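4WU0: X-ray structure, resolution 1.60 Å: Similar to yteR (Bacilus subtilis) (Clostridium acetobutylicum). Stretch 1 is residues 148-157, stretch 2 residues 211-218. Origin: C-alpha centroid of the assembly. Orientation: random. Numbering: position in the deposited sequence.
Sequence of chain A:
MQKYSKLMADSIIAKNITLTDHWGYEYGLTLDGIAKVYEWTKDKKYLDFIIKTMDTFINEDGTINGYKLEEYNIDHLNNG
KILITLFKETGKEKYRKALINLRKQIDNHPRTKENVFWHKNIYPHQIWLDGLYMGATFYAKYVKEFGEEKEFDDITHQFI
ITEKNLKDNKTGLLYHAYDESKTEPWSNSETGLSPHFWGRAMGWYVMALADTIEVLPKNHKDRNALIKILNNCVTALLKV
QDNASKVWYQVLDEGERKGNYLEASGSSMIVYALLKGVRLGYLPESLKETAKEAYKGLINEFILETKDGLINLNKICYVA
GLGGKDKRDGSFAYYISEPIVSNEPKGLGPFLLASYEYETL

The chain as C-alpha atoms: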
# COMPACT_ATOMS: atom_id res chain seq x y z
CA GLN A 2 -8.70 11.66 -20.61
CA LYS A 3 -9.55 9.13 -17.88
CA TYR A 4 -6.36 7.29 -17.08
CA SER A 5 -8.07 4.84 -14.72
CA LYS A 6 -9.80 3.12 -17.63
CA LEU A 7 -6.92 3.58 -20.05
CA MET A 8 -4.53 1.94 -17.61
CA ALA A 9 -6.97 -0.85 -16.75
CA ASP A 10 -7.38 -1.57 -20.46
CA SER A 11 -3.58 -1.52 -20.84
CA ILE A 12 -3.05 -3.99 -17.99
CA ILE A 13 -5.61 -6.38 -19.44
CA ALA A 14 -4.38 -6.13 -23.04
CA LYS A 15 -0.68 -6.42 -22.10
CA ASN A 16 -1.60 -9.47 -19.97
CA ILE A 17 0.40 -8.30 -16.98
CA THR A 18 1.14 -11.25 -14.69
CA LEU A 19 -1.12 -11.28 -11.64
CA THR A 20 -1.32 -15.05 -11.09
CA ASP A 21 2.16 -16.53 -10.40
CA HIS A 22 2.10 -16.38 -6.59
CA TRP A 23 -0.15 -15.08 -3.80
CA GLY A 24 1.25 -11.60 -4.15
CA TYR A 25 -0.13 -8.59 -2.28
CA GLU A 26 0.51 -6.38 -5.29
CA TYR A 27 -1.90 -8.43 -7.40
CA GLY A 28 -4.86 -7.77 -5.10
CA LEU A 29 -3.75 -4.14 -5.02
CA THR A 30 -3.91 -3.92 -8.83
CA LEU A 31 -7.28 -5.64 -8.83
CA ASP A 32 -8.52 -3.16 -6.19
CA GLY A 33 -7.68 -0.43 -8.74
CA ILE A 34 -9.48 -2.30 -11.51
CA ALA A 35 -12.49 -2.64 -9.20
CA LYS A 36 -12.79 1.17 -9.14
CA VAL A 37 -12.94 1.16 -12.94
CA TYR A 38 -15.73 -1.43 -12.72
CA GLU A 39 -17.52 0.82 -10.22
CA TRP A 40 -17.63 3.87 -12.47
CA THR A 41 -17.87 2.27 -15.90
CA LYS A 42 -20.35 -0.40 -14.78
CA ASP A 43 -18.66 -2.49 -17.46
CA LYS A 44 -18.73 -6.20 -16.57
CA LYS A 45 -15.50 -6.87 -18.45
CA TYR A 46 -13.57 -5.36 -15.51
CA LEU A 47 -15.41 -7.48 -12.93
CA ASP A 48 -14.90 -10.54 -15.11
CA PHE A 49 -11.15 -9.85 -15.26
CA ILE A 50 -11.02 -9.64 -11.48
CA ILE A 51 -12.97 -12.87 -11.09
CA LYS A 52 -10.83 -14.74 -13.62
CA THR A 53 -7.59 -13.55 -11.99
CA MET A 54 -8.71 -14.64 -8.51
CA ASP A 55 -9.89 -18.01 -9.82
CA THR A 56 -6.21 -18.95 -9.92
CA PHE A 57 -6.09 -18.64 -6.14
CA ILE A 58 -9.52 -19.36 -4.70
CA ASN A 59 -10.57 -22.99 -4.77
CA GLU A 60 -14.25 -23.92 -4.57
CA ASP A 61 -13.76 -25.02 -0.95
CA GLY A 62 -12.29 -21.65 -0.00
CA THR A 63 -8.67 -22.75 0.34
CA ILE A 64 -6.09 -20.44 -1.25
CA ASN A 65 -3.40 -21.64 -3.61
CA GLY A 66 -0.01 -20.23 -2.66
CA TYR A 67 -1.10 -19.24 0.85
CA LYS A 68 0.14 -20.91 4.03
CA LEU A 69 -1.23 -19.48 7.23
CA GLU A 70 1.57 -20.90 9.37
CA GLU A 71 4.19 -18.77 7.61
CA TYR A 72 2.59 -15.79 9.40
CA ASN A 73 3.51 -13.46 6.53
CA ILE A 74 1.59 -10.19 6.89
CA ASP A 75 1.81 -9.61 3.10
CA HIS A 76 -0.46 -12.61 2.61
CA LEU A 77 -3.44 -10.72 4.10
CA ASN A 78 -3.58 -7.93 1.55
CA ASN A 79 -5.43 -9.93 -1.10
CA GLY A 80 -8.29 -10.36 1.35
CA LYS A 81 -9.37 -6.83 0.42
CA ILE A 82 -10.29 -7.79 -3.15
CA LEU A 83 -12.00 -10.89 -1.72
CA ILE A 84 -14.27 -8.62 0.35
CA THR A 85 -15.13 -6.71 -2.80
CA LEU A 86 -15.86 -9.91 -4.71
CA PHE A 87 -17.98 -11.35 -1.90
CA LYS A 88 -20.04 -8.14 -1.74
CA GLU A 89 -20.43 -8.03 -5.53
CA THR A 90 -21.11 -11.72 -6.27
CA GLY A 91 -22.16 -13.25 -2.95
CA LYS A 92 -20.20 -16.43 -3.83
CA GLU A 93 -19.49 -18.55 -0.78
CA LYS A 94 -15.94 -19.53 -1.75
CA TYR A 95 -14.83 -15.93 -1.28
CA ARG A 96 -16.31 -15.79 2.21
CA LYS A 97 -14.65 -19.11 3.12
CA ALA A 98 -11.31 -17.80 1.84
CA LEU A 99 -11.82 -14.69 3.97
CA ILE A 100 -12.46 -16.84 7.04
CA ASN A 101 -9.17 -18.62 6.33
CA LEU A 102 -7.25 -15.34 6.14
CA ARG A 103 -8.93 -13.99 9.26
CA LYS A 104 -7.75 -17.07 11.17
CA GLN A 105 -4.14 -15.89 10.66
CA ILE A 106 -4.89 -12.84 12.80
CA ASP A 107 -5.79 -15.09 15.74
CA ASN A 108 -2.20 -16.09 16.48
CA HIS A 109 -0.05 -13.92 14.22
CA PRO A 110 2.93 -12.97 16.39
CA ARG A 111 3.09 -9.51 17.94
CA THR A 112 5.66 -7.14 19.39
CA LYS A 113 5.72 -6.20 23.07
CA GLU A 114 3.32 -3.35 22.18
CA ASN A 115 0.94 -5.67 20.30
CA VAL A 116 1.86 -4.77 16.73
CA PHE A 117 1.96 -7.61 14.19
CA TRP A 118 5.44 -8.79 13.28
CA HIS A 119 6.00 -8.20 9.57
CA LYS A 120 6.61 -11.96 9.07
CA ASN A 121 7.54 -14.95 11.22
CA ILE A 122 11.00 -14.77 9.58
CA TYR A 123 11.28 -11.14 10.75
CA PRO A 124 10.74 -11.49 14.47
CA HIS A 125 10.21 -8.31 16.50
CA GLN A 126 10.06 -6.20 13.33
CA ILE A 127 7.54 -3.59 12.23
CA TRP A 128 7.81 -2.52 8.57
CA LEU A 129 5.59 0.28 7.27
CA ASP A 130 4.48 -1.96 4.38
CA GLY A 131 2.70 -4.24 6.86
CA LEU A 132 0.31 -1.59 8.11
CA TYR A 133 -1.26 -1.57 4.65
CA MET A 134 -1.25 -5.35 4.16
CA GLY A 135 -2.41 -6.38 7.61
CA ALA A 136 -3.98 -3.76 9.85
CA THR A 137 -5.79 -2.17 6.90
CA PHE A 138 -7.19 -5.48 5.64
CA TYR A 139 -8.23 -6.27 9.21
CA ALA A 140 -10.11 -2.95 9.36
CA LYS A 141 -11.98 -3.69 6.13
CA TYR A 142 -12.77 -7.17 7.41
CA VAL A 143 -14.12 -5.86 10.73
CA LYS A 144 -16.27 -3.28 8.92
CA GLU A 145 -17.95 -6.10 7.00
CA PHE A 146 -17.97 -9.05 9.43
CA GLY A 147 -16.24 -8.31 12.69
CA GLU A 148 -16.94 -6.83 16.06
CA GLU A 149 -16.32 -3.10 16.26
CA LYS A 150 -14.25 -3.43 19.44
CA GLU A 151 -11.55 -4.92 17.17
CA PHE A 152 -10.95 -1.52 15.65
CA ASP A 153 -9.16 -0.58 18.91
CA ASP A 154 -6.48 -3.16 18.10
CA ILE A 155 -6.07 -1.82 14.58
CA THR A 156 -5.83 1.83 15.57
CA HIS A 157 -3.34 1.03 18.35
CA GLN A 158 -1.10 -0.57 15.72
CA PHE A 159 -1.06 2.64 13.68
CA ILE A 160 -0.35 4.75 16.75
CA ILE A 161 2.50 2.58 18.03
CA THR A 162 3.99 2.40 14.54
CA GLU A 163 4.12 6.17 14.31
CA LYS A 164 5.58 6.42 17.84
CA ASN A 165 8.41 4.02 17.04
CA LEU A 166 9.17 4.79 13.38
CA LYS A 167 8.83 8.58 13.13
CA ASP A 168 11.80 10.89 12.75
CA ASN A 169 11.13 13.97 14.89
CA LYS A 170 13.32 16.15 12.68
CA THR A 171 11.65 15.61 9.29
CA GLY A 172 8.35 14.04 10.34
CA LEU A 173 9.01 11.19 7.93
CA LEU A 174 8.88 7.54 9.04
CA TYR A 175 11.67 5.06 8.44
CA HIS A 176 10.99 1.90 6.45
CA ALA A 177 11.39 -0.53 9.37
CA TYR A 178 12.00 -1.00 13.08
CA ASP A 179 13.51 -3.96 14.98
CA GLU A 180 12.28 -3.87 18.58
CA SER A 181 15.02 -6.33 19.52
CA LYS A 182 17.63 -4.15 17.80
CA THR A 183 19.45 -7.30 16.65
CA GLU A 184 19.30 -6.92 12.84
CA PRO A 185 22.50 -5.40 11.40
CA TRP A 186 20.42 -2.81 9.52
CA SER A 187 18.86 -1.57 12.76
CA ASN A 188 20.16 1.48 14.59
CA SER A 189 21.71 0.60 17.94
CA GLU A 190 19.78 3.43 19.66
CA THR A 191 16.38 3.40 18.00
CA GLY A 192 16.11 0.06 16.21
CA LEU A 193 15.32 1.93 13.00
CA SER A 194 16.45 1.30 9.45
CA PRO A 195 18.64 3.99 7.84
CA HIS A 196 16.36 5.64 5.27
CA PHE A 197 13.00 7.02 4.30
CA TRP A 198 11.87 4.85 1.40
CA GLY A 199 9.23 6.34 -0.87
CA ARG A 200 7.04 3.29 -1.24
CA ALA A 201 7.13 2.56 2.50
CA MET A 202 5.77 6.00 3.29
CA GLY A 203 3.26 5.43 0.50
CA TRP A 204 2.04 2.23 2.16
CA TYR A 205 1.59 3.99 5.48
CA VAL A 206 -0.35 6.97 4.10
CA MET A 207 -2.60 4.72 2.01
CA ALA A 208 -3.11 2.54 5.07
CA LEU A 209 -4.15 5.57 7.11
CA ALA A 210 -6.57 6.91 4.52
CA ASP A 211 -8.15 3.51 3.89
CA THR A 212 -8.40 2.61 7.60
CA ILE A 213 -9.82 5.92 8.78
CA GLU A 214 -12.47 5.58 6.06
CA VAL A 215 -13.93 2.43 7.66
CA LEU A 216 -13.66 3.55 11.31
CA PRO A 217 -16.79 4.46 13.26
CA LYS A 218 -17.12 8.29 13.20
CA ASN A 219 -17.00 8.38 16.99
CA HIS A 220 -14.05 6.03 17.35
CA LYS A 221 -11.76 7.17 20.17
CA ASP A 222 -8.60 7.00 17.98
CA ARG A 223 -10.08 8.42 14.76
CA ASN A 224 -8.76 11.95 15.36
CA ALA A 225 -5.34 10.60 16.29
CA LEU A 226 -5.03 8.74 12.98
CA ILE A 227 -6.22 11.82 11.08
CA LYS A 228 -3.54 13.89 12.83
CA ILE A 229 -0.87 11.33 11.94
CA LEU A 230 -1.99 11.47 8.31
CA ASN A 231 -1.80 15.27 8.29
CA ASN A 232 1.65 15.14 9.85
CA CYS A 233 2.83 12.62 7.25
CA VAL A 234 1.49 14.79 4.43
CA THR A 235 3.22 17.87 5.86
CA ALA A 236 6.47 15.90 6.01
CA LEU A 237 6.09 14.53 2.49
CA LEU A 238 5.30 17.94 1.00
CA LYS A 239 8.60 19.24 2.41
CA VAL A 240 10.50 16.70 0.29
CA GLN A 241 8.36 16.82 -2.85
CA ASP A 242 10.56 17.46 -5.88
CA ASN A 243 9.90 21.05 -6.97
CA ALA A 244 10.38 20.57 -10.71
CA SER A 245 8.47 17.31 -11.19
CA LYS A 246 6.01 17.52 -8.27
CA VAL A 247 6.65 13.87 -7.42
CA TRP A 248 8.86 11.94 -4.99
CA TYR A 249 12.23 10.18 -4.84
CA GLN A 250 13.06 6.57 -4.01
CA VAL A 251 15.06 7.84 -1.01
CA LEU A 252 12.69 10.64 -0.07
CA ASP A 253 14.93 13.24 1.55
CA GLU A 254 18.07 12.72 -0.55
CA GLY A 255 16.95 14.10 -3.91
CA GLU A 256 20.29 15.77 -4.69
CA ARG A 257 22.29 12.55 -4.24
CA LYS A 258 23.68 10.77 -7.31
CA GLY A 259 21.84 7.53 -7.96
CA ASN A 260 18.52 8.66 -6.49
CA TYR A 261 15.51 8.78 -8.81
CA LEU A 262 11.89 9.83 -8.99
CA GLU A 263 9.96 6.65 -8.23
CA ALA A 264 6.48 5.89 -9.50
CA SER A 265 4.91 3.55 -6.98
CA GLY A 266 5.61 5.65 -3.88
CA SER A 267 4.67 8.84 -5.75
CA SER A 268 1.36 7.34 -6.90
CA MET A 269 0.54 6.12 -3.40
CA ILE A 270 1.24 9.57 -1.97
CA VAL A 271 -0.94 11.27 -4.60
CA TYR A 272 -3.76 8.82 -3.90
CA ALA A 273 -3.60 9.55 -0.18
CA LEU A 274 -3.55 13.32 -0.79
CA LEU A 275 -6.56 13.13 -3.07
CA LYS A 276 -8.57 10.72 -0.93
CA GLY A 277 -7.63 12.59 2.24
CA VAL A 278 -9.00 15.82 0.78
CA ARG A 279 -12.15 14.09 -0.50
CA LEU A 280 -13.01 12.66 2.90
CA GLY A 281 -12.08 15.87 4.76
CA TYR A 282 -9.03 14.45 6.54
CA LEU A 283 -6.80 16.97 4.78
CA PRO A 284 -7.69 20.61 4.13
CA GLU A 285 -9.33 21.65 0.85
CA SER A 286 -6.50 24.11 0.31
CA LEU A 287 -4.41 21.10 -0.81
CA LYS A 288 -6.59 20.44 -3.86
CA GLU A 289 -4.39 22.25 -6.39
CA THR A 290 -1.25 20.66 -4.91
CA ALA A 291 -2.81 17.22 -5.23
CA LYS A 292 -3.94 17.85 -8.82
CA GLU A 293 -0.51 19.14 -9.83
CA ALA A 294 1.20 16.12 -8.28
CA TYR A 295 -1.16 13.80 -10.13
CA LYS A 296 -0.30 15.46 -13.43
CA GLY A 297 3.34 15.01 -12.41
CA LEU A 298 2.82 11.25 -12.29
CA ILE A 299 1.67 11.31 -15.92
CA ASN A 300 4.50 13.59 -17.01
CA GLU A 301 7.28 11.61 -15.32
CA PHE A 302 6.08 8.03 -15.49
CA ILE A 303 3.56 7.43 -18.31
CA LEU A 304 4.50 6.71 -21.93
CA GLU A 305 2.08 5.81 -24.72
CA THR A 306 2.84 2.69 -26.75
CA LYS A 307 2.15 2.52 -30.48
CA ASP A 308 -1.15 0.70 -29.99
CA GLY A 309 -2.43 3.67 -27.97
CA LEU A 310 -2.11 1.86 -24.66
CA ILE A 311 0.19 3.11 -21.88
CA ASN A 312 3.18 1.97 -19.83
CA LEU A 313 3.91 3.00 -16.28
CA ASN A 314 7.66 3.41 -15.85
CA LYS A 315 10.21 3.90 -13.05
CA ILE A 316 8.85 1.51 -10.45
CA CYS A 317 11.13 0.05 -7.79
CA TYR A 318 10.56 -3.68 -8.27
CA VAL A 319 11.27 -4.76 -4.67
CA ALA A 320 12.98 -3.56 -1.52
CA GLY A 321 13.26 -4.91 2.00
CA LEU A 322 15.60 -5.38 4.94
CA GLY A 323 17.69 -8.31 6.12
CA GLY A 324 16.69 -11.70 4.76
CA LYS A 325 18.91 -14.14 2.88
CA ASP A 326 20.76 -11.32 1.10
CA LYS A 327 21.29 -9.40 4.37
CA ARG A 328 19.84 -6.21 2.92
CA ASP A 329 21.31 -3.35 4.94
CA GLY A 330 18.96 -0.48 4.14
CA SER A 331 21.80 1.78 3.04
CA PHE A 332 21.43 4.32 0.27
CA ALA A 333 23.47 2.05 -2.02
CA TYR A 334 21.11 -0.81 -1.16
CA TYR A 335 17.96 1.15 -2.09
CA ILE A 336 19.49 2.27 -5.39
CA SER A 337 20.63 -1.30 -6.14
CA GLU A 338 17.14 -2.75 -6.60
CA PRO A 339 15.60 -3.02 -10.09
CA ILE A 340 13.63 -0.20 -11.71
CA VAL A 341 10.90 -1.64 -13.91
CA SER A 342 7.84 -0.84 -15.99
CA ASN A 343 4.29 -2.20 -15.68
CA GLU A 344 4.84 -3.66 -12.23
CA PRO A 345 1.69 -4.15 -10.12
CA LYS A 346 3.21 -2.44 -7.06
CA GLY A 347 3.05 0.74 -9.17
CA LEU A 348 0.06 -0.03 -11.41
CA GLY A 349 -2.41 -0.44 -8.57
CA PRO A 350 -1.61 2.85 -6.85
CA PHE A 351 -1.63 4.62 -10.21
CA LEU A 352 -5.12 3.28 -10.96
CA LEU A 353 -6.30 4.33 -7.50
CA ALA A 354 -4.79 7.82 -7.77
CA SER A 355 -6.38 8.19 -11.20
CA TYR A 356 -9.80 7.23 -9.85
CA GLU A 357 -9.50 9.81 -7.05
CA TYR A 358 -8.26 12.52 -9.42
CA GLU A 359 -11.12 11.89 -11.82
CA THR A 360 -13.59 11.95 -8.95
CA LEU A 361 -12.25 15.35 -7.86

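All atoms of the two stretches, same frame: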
# COMPACT_ATOMS: atom_id res chain seq x y z
N GLU A 148 -16.39 -7.59 14.96
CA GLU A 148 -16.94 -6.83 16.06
C GLU A 148 -16.19 -5.52 16.12
O GLU A 148 -14.97 -5.51 16.03
CB GLU A 148 -16.76 -7.57 17.38
CG GLU A 148 -17.49 -8.88 17.48
CD GLU A 148 -17.44 -9.45 18.89
OE1 GLU A 148 -16.34 -9.53 19.47
OE2 GLU A 148 -18.50 -9.79 19.43
N GLU A 149 -16.92 -4.43 16.30
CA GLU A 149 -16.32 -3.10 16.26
C GLU A 149 -15.24 -2.86 17.31
O GLU A 149 -14.37 -2.01 17.10
CB GLU A 149 -17.41 -2.01 16.43
CG GLU A 149 -18.25 -1.80 15.19
CD GLU A 149 -19.20 -0.62 15.29
OE1 GLU A 149 -19.59 -0.23 16.42
OE2 GLU A 149 -19.58 -0.10 14.20
N LYS A 150 -15.30 -3.57 18.44
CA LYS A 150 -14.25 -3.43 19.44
C LYS A 150 -12.86 -3.71 18.84
O LYS A 150 -11.83 -3.19 19.32
CB LYS A 150 -14.50 -4.37 20.61
CG LYS A 150 -13.68 -4.06 21.86
CD LYS A 150 -13.91 -2.63 22.33
CE LYS A 150 -13.29 -2.34 23.68
NZ LYS A 150 -13.37 -0.88 24.00
N GLU A 151 -12.82 -4.54 17.79
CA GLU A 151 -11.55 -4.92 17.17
C GLU A 151 -10.86 -3.75 16.52
O GLU A 151 -9.65 -3.78 16.29
CB GLU A 151 -11.77 -6.03 16.15
CG GLU A 151 -12.23 -7.32 16.79
CD GLU A 151 -12.58 -8.40 15.79
OE1 GLU A 151 -11.66 -9.01 15.24
OE2 GLU A 151 -13.78 -8.66 15.57
N PHE A 152 -11.61 -2.71 16.21
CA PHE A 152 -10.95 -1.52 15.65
C PHE A 152 -9.91 -0.93 16.62
O PHE A 152 -8.96 -0.28 16.18
CB PHE A 152 -11.98 -0.44 15.29
CG PHE A 152 -12.78 -0.73 14.05
CD1 PHE A 152 -12.15 -0.94 12.83
CD2 PHE A 152 -14.17 -0.72 14.07
CE1 PHE A 152 -12.89 -1.19 11.68
CE2 PHE A 152 -14.90 -0.96 12.91
CZ PHE A 152 -14.25 -1.19 11.72
N ASP A 153 -10.10 -1.11 17.93
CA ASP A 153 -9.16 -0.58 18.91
C ASP A 153 -7.76 -1.16 18.72
O ASP A 153 -6.76 -0.49 18.93
CB ASP A 153 -9.59 -0.93 20.35
CG ASP A 153 -10.86 -0.21 20.81
OD1 ASP A 153 -11.51 0.51 20.03
OD2 ASP A 153 -11.21 -0.40 22.00
N ASP A 154 -7.72 -2.44 18.36
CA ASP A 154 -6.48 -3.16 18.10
C ASP A 154 -5.80 -2.53 16.90
O ASP A 154 -4.63 -2.15 16.96
CB ASP A 154 -6.82 -4.63 17.84
CG ASP A 154 -5.62 -5.51 17.52
OD1 ASP A 154 -4.48 -5.01 17.40
OD2 ASP A 154 -5.85 -6.72 17.37
N ILE A 155 -6.56 -2.39 15.82
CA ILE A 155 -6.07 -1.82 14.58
C ILE A 155 -5.53 -0.41 14.77
O ILE A 155 -4.41 -0.10 14.33
CB ILE A 155 -7.20 -1.84 13.54
CG1 ILE A 155 -7.49 -3.29 13.13
CG2 ILE A 155 -6.86 -0.97 12.31
CD1 ILE A 155 -8.92 -3.53 12.70
N THR A 156 -6.29 0.46 15.42
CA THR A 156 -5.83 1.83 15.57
C THR A 156 -4.57 1.90 16.44
O THR A 156 -3.66 2.67 16.17
CB THR A 156 -6.92 2.77 16.11
OG1 THR A 156 -7.42 2.30 17.36
CG2 THR A 156 -8.07 2.85 15.12
N HIS A 157 -4.53 1.10 17.49
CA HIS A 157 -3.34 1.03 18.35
C HIS A 157 -2.10 0.68 17.53
O HIS A 157 -1.01 1.22 17.76
CB HIS A 157 -3.57 -0.03 19.43
CG HIS A 157 -2.43 -0.21 20.38
ND1 HIS A 157 -2.14 0.69 21.38
CD2 HIS A 157 -1.50 -1.19 20.47
CE1 HIS A 157 -1.09 0.26 22.06
NE2 HIS A 157 -0.69 -0.88 21.53
N ASP A 211 -7.22 4.60 4.10
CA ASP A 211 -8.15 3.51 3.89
C ASP A 211 -8.71 2.98 5.22
O ASP A 211 -9.85 2.48 5.27
CB ASP A 211 -7.49 2.37 3.14
CG ASP A 211 -7.10 2.73 1.71
OD1 ASP A 211 -7.54 3.79 1.18
OD2 ASP A 211 -6.39 1.90 1.08
N THR A 212 -7.92 3.07 6.29
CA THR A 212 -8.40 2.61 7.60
C THR A 212 -9.35 3.63 8.24
O THR A 212 -10.42 3.27 8.75
CB THR A 212 -7.22 2.32 8.54
OG1 THR A 212 -6.51 1.18 8.04
CG2 THR A 212 -7.68 2.03 9.96
N ILE A 213 -8.99 4.90 8.17
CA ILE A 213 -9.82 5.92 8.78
C ILE A 213 -11.20 5.86 8.13
O ILE A 213 -12.22 6.03 8.81
CB ILE A 213 -9.22 7.34 8.61
CG1 ILE A 213 -7.88 7.45 9.33
CG2 ILE A 213 -10.18 8.41 9.14
CD1 ILE A 213 -7.02 8.62 8.86
N GLU A 214 -11.23 5.61 6.82
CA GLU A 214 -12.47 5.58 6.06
C GLU A 214 -13.49 4.59 6.63
O GLU A 214 -14.69 4.86 6.60
CB GLU A 214 -12.18 5.28 4.57
CG GLU A 214 -13.42 5.32 3.68
CD GLU A 214 -13.12 4.99 2.22
OE1 GLU A 214 -12.22 4.16 1.95
OE2 GLU A 214 -13.81 5.55 1.34
N VAL A 215 -13.02 3.45 7.14
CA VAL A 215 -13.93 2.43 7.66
C VAL A 215 -14.14 2.48 9.18
O VAL A 215 -14.96 1.73 9.71
CB VAL A 215 -13.53 0.99 7.22
CG1 VAL A 215 -13.61 0.86 5.71
CG2 VAL A 215 -12.16 0.62 7.75
N LEU A 216 -13.44 3.38 9.87
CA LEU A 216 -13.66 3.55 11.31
C LEU A 216 -15.03 4.14 11.65
O LEU A 216 -15.54 4.99 10.94
CB LEU A 216 -12.60 4.45 11.94
CG LEU A 216 -11.17 3.94 12.06
CD1 LEU A 216 -10.32 5.02 12.72
CD2 LEU A 216 -11.12 2.63 12.87
N PRO A 217 -15.63 3.72 12.77
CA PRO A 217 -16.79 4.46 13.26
C PRO A 217 -16.46 5.95 13.46
O PRO A 217 -15.37 6.26 13.93
CB PRO A 217 -17.10 3.77 14.60
CG PRO A 217 -16.55 2.38 14.42
CD PRO A 217 -15.33 2.53 13.60
N LYS A 218 -17.37 6.85 13.10
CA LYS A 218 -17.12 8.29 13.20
C LYS A 218 -16.77 8.75 14.60
O LYS A 218 -16.04 9.73 14.77
CB LYS A 218 -18.33 9.09 12.69
CG LYS A 218 -18.29 9.34 11.19
CD LYS A 218 -18.30 8.03 10.42
CE LYS A 218 -18.04 8.23 8.93
NZ LYS A 218 -18.36 6.97 8.18

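The contact between residues 148-157 and 211-218 is small and almost wholly apolar. It buries 294 Å² in total, no hydrogen bond or salt bridge crosses it, and its partners lie at least 57 residues apart in sequence, so it is a tertiary packing contact held by the fit of side chains. Three residues account for most of the covered surface: Phe152, Pro217 and Leu216.

Phe152 is the centre of the contact, with 73 Å² covered by the second stretch. Its CA-to-CB bond points toward that stretch, and with chi1 at -74° (m) the ring lies along the segment formed by Val215, Leu216 and Pro217. Each of these residues meets a different part of the ring. CD2 of Phe152 is 3.5 Å from CD of Pro217, CD1 of Phe152 is 3.7 Å from CD2 of Leu216, and at the far end CZ of Phe152 comes within 3.6 Å of the carbonyl O of Val215. The side chain of Val215 is looser against the ring, with its CG2 4.4 Å from CE1 of Phe152. All three close approaches to the ring are oblique, so the packing is van der Waals contact without a stacking arrangement.

Pro217 contributes 50 Å², the largest share on its own stretch. It lies beyond the helical part of that stretch, where the backbone has taken extended torsions (phi/psi -55/140), and its CA-to-CB bond points toward the first stretch. The pyrrolidine ring presents CD to Phe152, while its CG lies 3.9 Å from OE2 of Glu149. The latter is a peripheral contact: the CA-to-CB bond of Glu149 points sideways, but the m, t conformation of its side chain brings the carboxylate nearer to the proline. Since the proline carbon offers no hydrogen-bonding group, this approach adds contact without a polar pairing.

Leu216, with 48 Å² covered, starts from a less direct position. Its CA-to-CB bond points sideways, yet its m, t rotamer carries the end of the side chain nearer to the first stretch. There CD2 serves two neighbours one helical turn apart: besides touching Phe152, Leu216 CD2 lies 3.8 Å from CG2 of Thr156. The spacing of these neighbours is maintained by the backbone hydrogen bond from Thr156 N to Phe152 O (2.9 Å). Thr156 thus packs against the leucine through its methyl group, while its hydroxyl is hydrogen-bonded elsewhere in the structure.

A further methyl contact extends the apolar surface into the helix of the second stretch, where CG2 of Thr212 lies 3.9 Å from CG2 of Ile155. Both residues direct their CA-to-CB bonds toward the opposing stretch and both are buried. As with Thr156, the hydroxyl of Thr212 is satisfied elsewhere. The charged groups of Lys150 and Asp153 pair within their own stretch, with Lys150 NZ 3.0 Å from Asp153 OD2 in a salt bridge, and neither residue touches the second stretch.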